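Local structure of transmembrane oligosaccharyl transferase (Archaeoglobus fulgidus, 3WAJ) at residues F142-I146 with I482-Y486; Y261-F266 with F275-L281; I297-N301 with M316-V320. The protein is an archaeal integral membrane protein of the STT3/AglB oligosaccharyl transferase family, with a helical transmembrane part of the GT-C clan and a bound zinc ion. One frame throughout, in Å; residues are numbered along the deposited sequence.

Interaction 1 of 3, residues F142-I146 with I482-Y486; sequences FLIAI and IYPTY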
loop_
_atom_site.group_PDB
_atom_site.type_symbol
_atom_site.label_atom_id
_atom_site.label_comp_id
_atom_site.label_asym_id
_atom_site.label_seq_id
_atom_site.Cartn_x
_atom_site.Cartn_y
_atom_site.Cartn_z
ATOM N N PHE A 142 -22.720 -2.110 -18.235
ATOM C CA PHE A 142 -21.698 -2.332 -19.254
ATOM C C PHE A 142 -20.502 -1.411 -19.039
ATOM O O PHE A 142 -19.359 -1.796 -19.268
ATOM C CB PHE A 142 -22.279 -2.137 -20.662
ATOM C CG PHE A 142 -21.272 -2.328 -21.772
ATOM C CD1 PHE A 142 -21.169 -3.543 -22.433
ATOM C CD2 PHE A 142 -20.440 -1.286 -22.160
ATOM C CE1 PHE A 142 -20.243 -3.718 -23.453
ATOM C CE2 PHE A 142 -19.513 -1.458 -23.165
ATOM C CZ PHE A 142 -19.415 -2.673 -23.818
ATOM N N LEU A 143 -20.772 -0.184 -18.616
ATOM C CA LEU A 143 -19.716 0.803 -18.435
ATOM C C LEU A 143 -18.835 0.511 -17.225
ATOM O O LEU A 143 -17.618 0.706 -17.277
ATOM C CB LEU A 143 -20.305 2.211 -18.356
ATOM C CG LEU A 143 -20.834 2.723 -19.696
ATOM C CD1 LEU A 143 -21.334 4.139 -19.556
ATOM C CD2 LEU A 143 -19.738 2.643 -20.746
ATOM N N ILE A 144 -19.441 0.032 -16.142
ATOM C CA ILE A 144 -18.675 -0.288 -14.937
ATOM C C ILE A 144 -17.813 -1.524 -15.184
ATOM O O ILE A 144 -16.759 -1.692 -14.570
ATOM C CB ILE A 144 -19.593 -0.480 -13.696
ATOM C CG1 ILE A 144 -18.785 -0.387 -12.390
ATOM C CG2 ILE A 144 -20.404 -1.781 -13.792
ATOM C CD1 ILE A 144 -18.156 0.982 -12.145
ATOM N N ALA A 145 -18.254 -2.369 -16.114
ATOM C CA ALA A 145 -17.513 -3.575 -16.461
ATOM C C ALA A 145 -16.212 -3.265 -17.211
ATOM O O ALA A 145 -15.336 -4.118 -17.312
ATOM C CB ALA A 145 -18.388 -4.531 -17.266
ATOM N N ILE A 146 -16.086 -2.046 -17.727
ATOM C CA ILE A 146 -14.907 -1.680 -18.517
ATOM C C ILE A 146 -14.167 -0.417 -18.068
ATOM O O ILE A 146 -13.150 -0.069 -18.648
ATOM C CB ILE A 146 -15.249 -1.528 -20.025
ATOM C CG1 ILE A 146 -16.485 -0.644 -20.213
ATOM C CG2 ILE A 146 -15.504 -2.873 -20.652
ATOM C CD1 ILE A 146 -16.320 0.424 -21.257
ATOM N N ILE A 482 -17.407 3.931 -25.239
ATOM C CA ILE A 482 -16.919 2.566 -25.005
ATOM C C ILE A 482 -15.519 2.230 -25.564
ATOM O O ILE A 482 -14.768 1.470 -24.948
ATOM C CB ILE A 482 -17.965 1.517 -25.499
ATOM C CG1 ILE A 482 -19.274 1.648 -24.706
ATOM C CG2 ILE A 482 -17.419 0.090 -25.413
ATOM C CD1 ILE A 482 -20.495 1.015 -25.385
ATOM N N TYR A 483 -15.147 2.795 -26.706
ATOM C CA TYR A 483 -13.903 2.350 -27.341
ATOM C C TYR A 483 -12.601 2.671 -26.599
ATOM O O TYR A 483 -11.892 1.755 -26.202
ATOM C CB TYR A 483 -13.800 2.765 -28.816
ATOM C CG TYR A 483 -12.488 2.329 -29.423
ATOM C CD1 TYR A 483 -11.441 3.231 -29.605
ATOM C CD2 TYR A 483 -12.282 1.005 -29.778
ATOM C CE1 TYR A 483 -10.229 2.822 -30.147
ATOM C CE2 TYR A 483 -11.080 0.584 -30.316
ATOM C CZ TYR A 483 -10.057 1.494 -30.502
ATOM O OH TYR A 483 -8.865 1.058 -31.043
ATOM N N PRO A 484 -12.265 3.963 -26.421
ATOM C CA PRO A 484 -10.941 4.172 -25.821
ATOM C C PRO A 484 -10.894 3.848 -24.325
ATOM O O PRO A 484 -9.807 3.849 -23.748
ATOM C CB PRO A 484 -10.677 5.662 -26.063
ATOM C CG PRO A 484 -12.030 6.280 -26.117
ATOM C CD PRO A 484 -12.955 5.239 -26.700
ATOM N N THR A 485 -12.040 3.567 -23.708
ATOM C CA THR A 485 -12.032 3.130 -22.309
ATOM C C THR A 485 -12.034 1.598 -22.150
ATOM O O THR A 485 -11.827 1.088 -21.052
ATOM C CB THR A 485 -13.137 3.806 -21.454
ATOM O OG1 THR A 485 -14.224 2.899 -21.238
ATOM C CG2 THR A 485 -13.645 5.038 -22.143
ATOM N N TYR A 486 -12.263 0.869 -23.240
ATOM C CA TYR A 486 -11.964 -0.560 -23.242
ATOM C C TYR A 486 -10.475 -0.727 -23.474
ATOM O O TYR A 486 -9.842 -1.633 -22.925
ATOM C CB TYR A 486 -12.729 -1.329 -24.324
ATOM C CG TYR A 486 -12.280 -2.770 -24.400
ATOM C CD1 TYR A 486 -12.770 -3.713 -23.504
ATOM C CD2 TYR A 486 -11.338 -3.183 -25.339
ATOM C CE1 TYR A 486 -12.350 -5.029 -23.549
ATOM C CE2 TYR A 486 -10.909 -4.492 -25.388
ATOM C CZ TYR A 486 -11.420 -5.412 -24.491
ATOM O OH TYR A 486 -11.000 -6.717 -24.535
#
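Ile146 lies over the turn Ile482-Thr485-Tyr486 and gives up more surface to it, 86 Å², than any other residue of this contact. Its CD1 atom is 3.2 Å from OG1 of Thr485 and 4.3 Å from CG2 of Ile482, while its CG2 touches the edge of the Tyr486 ring, 4.0 Å from CD1. One turn earlier, Phe142 brings its own ring edge against Ile482, with CE2 3.4 Å from CG2, and Leu143 adds a looser apolar touch, its CD2 4.1 Å from CG1 of Ile482. Ile482 is thus bordered by Phe142, Leu143 and Ile146. No hydrogen bond crosses the interface; the carbonyl oxygens Ile146 O and Thr485 O approach to 3.0 Å, but both are acceptors. Helix 474-491 is kinked here, because the nitrogen of Pro484 has no hydrogen to give to the turn before. Helix 19-30 also borders the contact, Ile23 touching Phe142 and Ile146, and Leu143 reaches helix 429-446. The contact is a mainly apolar one, joining the end of helix 134-144 and the residues just after it to the kinked helix 474-491, in the helical, probably membrane-embedded part of this STT3/AglB protein.

Interaction 2 of 3, residues Y261-F266 with F275-L281; sequences YLPFAF and FYSPFQL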
loop_
_atom_site.group_PDB
_atom_site.type_symbol
_atom_site.label_atom_id
_atom_site.label_comp_id
_atom_site.label_asym_id
_atom_site.label_seq_id
_atom_site.Cartn_x
_atom_site.Cartn_y
_atom_site.Cartn_z
ATOM N N TYR A 261 -23.322 -4.015 12.850
ATOM C CA TYR A 261 -22.030 -3.504 13.265
ATOM C C TYR A 261 -21.702 -3.918 14.687
ATOM O O TYR A 261 -20.536 -4.160 15.018
ATOM C CB TYR A 261 -22.000 -1.980 13.165
ATOM C CG TYR A 261 -20.648 -1.423 13.513
ATOM C CD1 TYR A 261 -19.578 -1.579 12.652
ATOM C CD2 TYR A 261 -20.435 -0.770 14.709
ATOM C CE1 TYR A 261 -18.327 -1.083 12.968
ATOM C CE2 TYR A 261 -19.188 -0.269 15.042
ATOM C CZ TYR A 261 -18.137 -0.427 14.167
ATOM O OH TYR A 261 -16.901 0.081 14.498
ATOM N N LEU A 262 -22.750 -3.988 15.509
ATOM C CA LEU A 262 -22.654 -4.157 16.963
ATOM C C LEU A 262 -21.637 -5.187 17.483
ATOM O O LEU A 262 -20.875 -4.880 18.403
ATOM C CB LEU A 262 -24.038 -4.428 17.560
ATOM C CG LEU A 262 -24.138 -4.606 19.073
ATOM C CD1 LEU A 262 -23.528 -3.395 19.761
ATOM C CD2 LEU A 262 -25.607 -4.781 19.488
ATOM N N PRO A 263 -21.619 -6.403 16.908
ATOM C CA PRO A 263 -20.654 -7.380 17.429
ATOM C C PRO A 263 -19.196 -6.950 17.299
ATOM O O PRO A 263 -18.340 -7.490 18.013
ATOM C CB PRO A 263 -20.898 -8.615 16.546
ATOM C CG PRO A 263 -22.295 -8.495 16.101
ATOM C CD PRO A 263 -22.557 -7.016 15.945
ATOM N N PHE A 264 -18.913 -5.998 16.413
ATOM C CA PHE A 264 -17.524 -5.639 16.133
ATOM C C PHE A 264 -17.125 -4.296 16.735
ATOM O O PHE A 264 -15.969 -3.871 16.628
ATOM C CB PHE A 264 -17.284 -5.646 14.628
ATOM C CG PHE A 264 -17.809 -6.877 13.947
ATOM C CD1 PHE A 264 -17.001 -8.004 13.798
ATOM C CD2 PHE A 264 -19.110 -6.913 13.457
ATOM C CE1 PHE A 264 -17.485 -9.150 13.159
ATOM C CE2 PHE A 264 -19.606 -8.053 12.816
ATOM C CZ PHE A 264 -18.792 -9.176 12.676
ATOM N N ALA A 265 -18.084 -3.659 17.395
ATOM C CA ALA A 265 -17.919 -2.297 17.888
ATOM C C ALA A 265 -16.832 -2.167 18.931
ATOM O O ALA A 265 -16.319 -1.082 19.149
ATOM C CB ALA A 265 -19.259 -1.749 18.439
ATOM N N PHE A 266 -16.483 -3.267 19.588
ATOM C CA PHE A 266 -15.639 -3.186 20.780
ATOM C C PHE A 266 -14.293 -3.879 20.646
ATOM O O PHE A 266 -13.874 -4.621 21.542
ATOM C CB PHE A 266 -16.414 -3.745 21.975
ATOM C CG PHE A 266 -17.759 -3.119 22.144
ATOM C CD1 PHE A 266 -17.880 -1.870 22.735
ATOM C CD2 PHE A 266 -18.899 -3.757 21.674
ATOM C CE1 PHE A 266 -19.126 -1.272 22.876
ATOM C CE2 PHE A 266 -20.144 -3.172 21.813
ATOM C CZ PHE A 266 -20.258 -1.924 22.414
ATOM N N PHE A 275 -10.263 2.110 12.830
ATOM C CA PHE A 275 -10.360 0.880 13.610
ATOM C C PHE A 275 -11.791 0.578 14.086
ATOM O O PHE A 275 -12.653 1.469 14.124
ATOM C CB PHE A 275 -9.409 0.956 14.802
ATOM C CG PHE A 275 -7.957 1.107 14.406
ATOM C CD1 PHE A 275 -7.232 0.003 13.948
ATOM C CD2 PHE A 275 -7.322 2.350 14.468
ATOM C CE1 PHE A 275 -5.880 0.123 13.570
ATOM C CE2 PHE A 275 -5.968 2.483 14.091
ATOM C CZ PHE A 275 -5.246 1.362 13.638
ATOM N N TYR A 276 -12.040 -0.677 14.458
ATOM C CA TYR A 276 -13.394 -1.107 14.811
ATOM C C TYR A 276 -13.791 -0.755 16.249
ATOM O O TYR A 276 -13.564 -1.514 17.192
ATOM C CB TYR A 276 -13.620 -2.579 14.417
ATOM C CG TYR A 276 -13.813 -2.652 12.927
ATOM C CD1 TYR A 276 -15.086 -2.549 12.366
ATOM C CD2 TYR A 276 -12.718 -2.708 12.068
ATOM C CE1 TYR A 276 -15.272 -2.557 10.992
ATOM C CE2 TYR A 276 -12.890 -2.711 10.688
ATOM C CZ TYR A 276 -14.166 -2.635 10.156
ATOM O OH TYR A 276 -14.335 -2.641 8.788
ATOM N N SER A 277 -14.392 0.429 16.376
ATOM C CA SER A 277 -14.591 1.090 17.656
ATOM C C SER A 277 -16.066 1.404 17.860
ATOM O O SER A 277 -16.874 1.230 16.944
ATOM C CB SER A 277 -13.749 2.369 17.730
ATOM O OG SER A 277 -14.275 3.400 16.926
ATOM N N PRO A 278 -16.441 1.835 19.076
ATOM C CA PRO A 278 -17.880 2.109 19.170
ATOM C C PRO A 278 -18.286 3.462 18.572
ATOM O O PRO A 278 -19.481 3.764 18.529
ATOM C CB PRO A 278 -18.166 2.034 20.678
ATOM C CG PRO A 278 -16.855 2.320 21.335
ATOM C CD PRO A 278 -15.770 1.839 20.394
ATOM N N PHE A 279 -17.320 4.248 18.101
ATOM C CA PHE A 279 -17.631 5.479 17.377
ATOM C C PHE A 279 -18.590 5.210 16.210
ATOM O O PHE A 279 -19.603 5.899 16.036
ATOM C CB PHE A 279 -16.361 6.139 16.832
ATOM C CG PHE A 279 -16.642 7.351 15.984
ATOM C CD1 PHE A 279 -16.455 7.314 14.613
ATOM C CD2 PHE A 279 -17.133 8.524 16.563
ATOM C CE1 PHE A 279 -16.729 8.432 13.820
ATOM C CE2 PHE A 279 -17.413 9.642 15.777
ATOM C CZ PHE A 279 -17.215 9.596 14.407
ATOM N N GLN A 280 -18.256 4.205 15.409
ATOM C CA GLN A 280 -19.052 3.880 14.236
ATOM C C GLN A 280 -20.479 3.473 14.631
ATOM O O GLN A 280 -21.444 3.890 13.980
ATOM C CB GLN A 280 -18.344 2.823 13.362
ATOM C CG GLN A 280 -17.060 3.321 12.679
ATOM C CD GLN A 280 -15.771 3.040 13.471
ATOM O OE1 GLN A 280 -15.766 2.963 14.711
ATOM N NE2 GLN A 280 -14.662 2.898 12.742
ATOM N N LEU A 281 -20.597 2.689 15.712
ATOM C CA LEU A 281 -21.884 2.302 16.304
ATOM C C LEU A 281 -22.713 3.528 16.710
ATOM O O LEU A 281 -23.921 3.582 16.474
ATOM C CB LEU A 281 -21.656 1.408 17.532
ATOM C CG LEU A 281 -22.882 0.902 18.310
ATOM C CD1 LEU A 281 -23.762 -0.008 17.452
ATOM C CD2 LEU A 281 -22.491 0.174 19.598
#
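This is a local, mostly apolar contact between the turn at the end of helix 243-261 and the start of helix 278-303, with one hydrogen bond across it. Its polar centre is Tyr261, whose OH donates a hydrogen bond to Ser277 O at 2.7 Å, while CE1 lies 3.6 Å from CD1 of Tyr276 at the edge of that ring and CD2 lies 3.8 Å from CB of Leu281. Leu281 also gathers apolar partners, its CD2 being 3.7 Å from CD1 of Leu262 and 3.9 Å from CB of Ala265. At the exposed edge, Phe266 CE1 lies 4.1 Å from Pro278 CB. The new helix begins with a capping box of Ser277, the N-cap, and Gln280: weak bonds run from Phe279 N to Ser277 OG, 3.4 Å, and from Ser277 N to Gln280 OE1, 3.3 Å. Helix 199-214 lies alongside, touching Tyr261 through Val212 and Leu213 and accepting a hydrogen bond from Tyr276 OH at Val212 O, and Pro84 of helix 84-96 touches Phe264 and Tyr276.

Interaction 3 of 3, residues I297-N301 with M316-V320; sequences IEKWN and MPLAV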
loop_
_atom_site.group_PDB
_atom_site.type_symbol
_atom_site.label_atom_id
_atom_site.label_comp_id
_atom_site.label_asym_id
_atom_site.label_seq_id
_atom_site.Cartn_x
_atom_site.Cartn_y
_atom_site.Cartn_z
ATOM N N ILE A 297 -40.776 15.473 12.778
ATOM C CA ILE A 297 -40.907 16.795 12.183
ATOM C C ILE A 297 -42.023 16.772 11.133
ATOM O O ILE A 297 -42.906 17.657 11.121
ATOM C CB ILE A 297 -39.567 17.313 11.611
ATOM C CG1 ILE A 297 -38.630 17.699 12.757
ATOM C CG2 ILE A 297 -39.790 18.507 10.720
ATOM C CD1 ILE A 297 -37.214 18.028 12.322
ATOM N N GLU A 298 -42.017 15.741 10.289
ATOM C CA GLU A 298 -43.073 15.590 9.288
ATOM C C GLU A 298 -44.476 15.450 9.933
ATOM O O GLU A 298 -45.458 16.036 9.449
ATOM C CB GLU A 298 -42.764 14.438 8.329
ATOM C CG GLU A 298 -43.660 14.399 7.075
ATOM C CD GLU A 298 -43.626 15.685 6.242
ATOM O OE1 GLU A 298 -42.558 16.331 6.177
ATOM O OE2 GLU A 298 -44.675 16.042 5.635
ATOM N N LYS A 299 -44.559 14.723 11.047
ATOM C CA LYS A 299 -45.844 14.547 11.729
ATOM C C LYS A 299 -46.423 15.878 12.197
ATOM O O LYS A 299 -47.617 16.122 12.028
ATOM C CB LYS A 299 -45.734 13.547 12.887
ATOM C CG LYS A 299 -45.628 12.074 12.431
ATOM C CD LYS A 299 -45.330 11.114 13.595
ATOM C CE LYS A 299 -46.447 11.132 14.634
ATOM N NZ LYS A 299 -46.134 10.289 15.829
ATOM N N TRP A 300 -45.570 16.735 12.762
ATOM C CA TRP A 300 -45.969 18.074 13.202
ATOM C C TRP A 300 -46.423 18.923 12.031
ATOM O O TRP A 300 -47.370 19.709 12.134
ATOM C CB TRP A 300 -44.807 18.775 13.912
ATOM C CG TRP A 300 -44.612 18.258 15.294
ATOM C CD1 TRP A 300 -45.570 17.709 16.107
ATOM C CD2 TRP A 300 -43.385 18.217 16.032
ATOM N NE1 TRP A 300 -45.011 17.340 17.306
ATOM C CE2 TRP A 300 -43.673 17.639 17.287
ATOM C CE3 TRP A 300 -42.071 18.605 15.750
ATOM C CZ2 TRP A 300 -42.691 17.441 18.262
ATOM C CZ3 TRP A 300 -41.097 18.411 16.719
ATOM C CH2 TRP A 300 -41.411 17.830 17.957
ATOM N N ASN A 301 -45.726 18.763 10.916
ATOM C CA ASN A 301 -46.080 19.446 9.687
ATOM C C ASN A 301 -47.471 19.013 9.220
ATOM O O ASN A 301 -48.358 19.848 9.006
ATOM C CB ASN A 301 -45.039 19.117 8.618
ATOM C CG ASN A 301 -45.218 19.931 7.375
ATOM O OD1 ASN A 301 -45.158 19.407 6.263
ATOM N ND2 ASN A 301 -45.447 21.227 7.550
ATOM N N MET A 316 -41.485 23.730 8.898
ATOM C CA MET A 316 -40.747 22.481 8.851
ATOM C C MET A 316 -39.272 22.663 8.459
ATOM O O MET A 316 -38.385 22.187 9.182
ATOM C CB MET A 316 -41.450 21.437 7.979
ATOM C CG MET A 316 -40.683 20.139 7.893
ATOM S SD MET A 316 -41.094 19.234 6.414
ATOM C CE MET A 316 -40.496 20.408 5.213
ATOM N N PRO A 317 -38.998 23.351 7.331
ATOM C CA PRO A 317 -37.582 23.534 6.979
ATOM C C PRO A 317 -36.778 24.238 8.074
ATOM O O PRO A 317 -35.646 23.831 8.341
ATOM C CB PRO A 317 -37.650 24.393 5.716
ATOM C CG PRO A 317 -38.948 24.013 5.096
ATOM C CD PRO A 317 -39.884 23.864 6.268
ATOM N N LEU A 318 -37.355 25.256 8.709
ATOM C CA LEU A 318 -36.688 25.891 9.847
ATOM C C LEU A 318 -36.371 24.898 10.980
ATOM O O LEU A 318 -35.258 24.887 11.513
ATOM C CB LEU A 318 -37.517 27.051 10.392
ATOM C CG LEU A 318 -36.766 27.884 11.432
ATOM C CD1 LEU A 318 -36.041 29.052 10.768
ATOM C CD2 LEU A 318 -37.696 28.365 12.540
ATOM N N ALA A 319 -37.342 24.067 11.347
ATOM C CA ALA A 319 -37.121 23.046 12.378
ATOM C C ALA A 319 -35.973 22.131 11.976
ATOM O O ALA A 319 -35.222 21.644 12.825
ATOM C CB ALA A 319 -38.375 22.230 12.600
ATOM N N VAL A 320 -35.852 21.894 10.674
ATOM C CA VAL A 320 -34.796 21.039 10.161
ATOM C C VAL A 320 -33.450 21.762 10.231
ATOM O O VAL A 320 -32.461 21.185 10.680
ATOM C CB VAL A 320 -35.108 20.529 8.729
ATOM C CG1 VAL A 320 -33.906 19.799 8.136
ATOM C CG2 VAL A 320 -36.310 19.602 8.763
#
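Met316 opens the second segment and is its most covered residue, with 75 Å² buried by the facing helix. Its CG atom packs 3.4 Å from CG2 of Ile297, its CB lies 4.0 Å from ND2 of Asn301, and its SD comes within 3.3 Å of OE1 of Glu298. The carboxylate of Glu298 has its main partner elsewhere, in a salt bridge to Arg243, so the sulphur merely lies beside an already engaged group. Ala319, almost one turn on, offers a small methyl, CB, 4.4 Å from CD1 of Ile297. Val320 follows with CG2 4.0 Å from the same CD1. Ile297 therefore extends across a full turn of the second segment, from Met316 to Val320, and buries 78 Å². The axes of segments 297-301 and 316-320 run nearly antiparallel, at 157°, and approach to 10.1 Å; the backbones are nearest at Asn301 and Met316, whose CA atoms are 6.2 Å apart, and no hydrogen bond joins the segments. The pair forms a helical hairpin of helices 278-303 and 315-332, with Phe306 of the intervening helix 305-308 touching Asn301, Met316 and Ala319, and helix 221-234 lying against Met316 and Val320 through Phe233.

All three contacts lie in the helical, probably membrane-embedded, part. Interaction 1 joins segments 336 residues apart, and the chain between them contains interactions 2 and 3, which are local and come one after the other. These two share helix 278-303: interaction 2 packs the start of the helix against the preceding connection, and interaction 3 packs its last turns against helix 315-332. One lies at the start of helix 278-303 and the other near its end, their centres 32 Å apart. Interaction 1 lies 38 Å and 45 Å, centre to centre, from interactions 2 and 3, and none of the three touches another. Local contacts thus join neighbouring helices in sequence, while interaction 1 brings helix 474-491 back to helix 134-144.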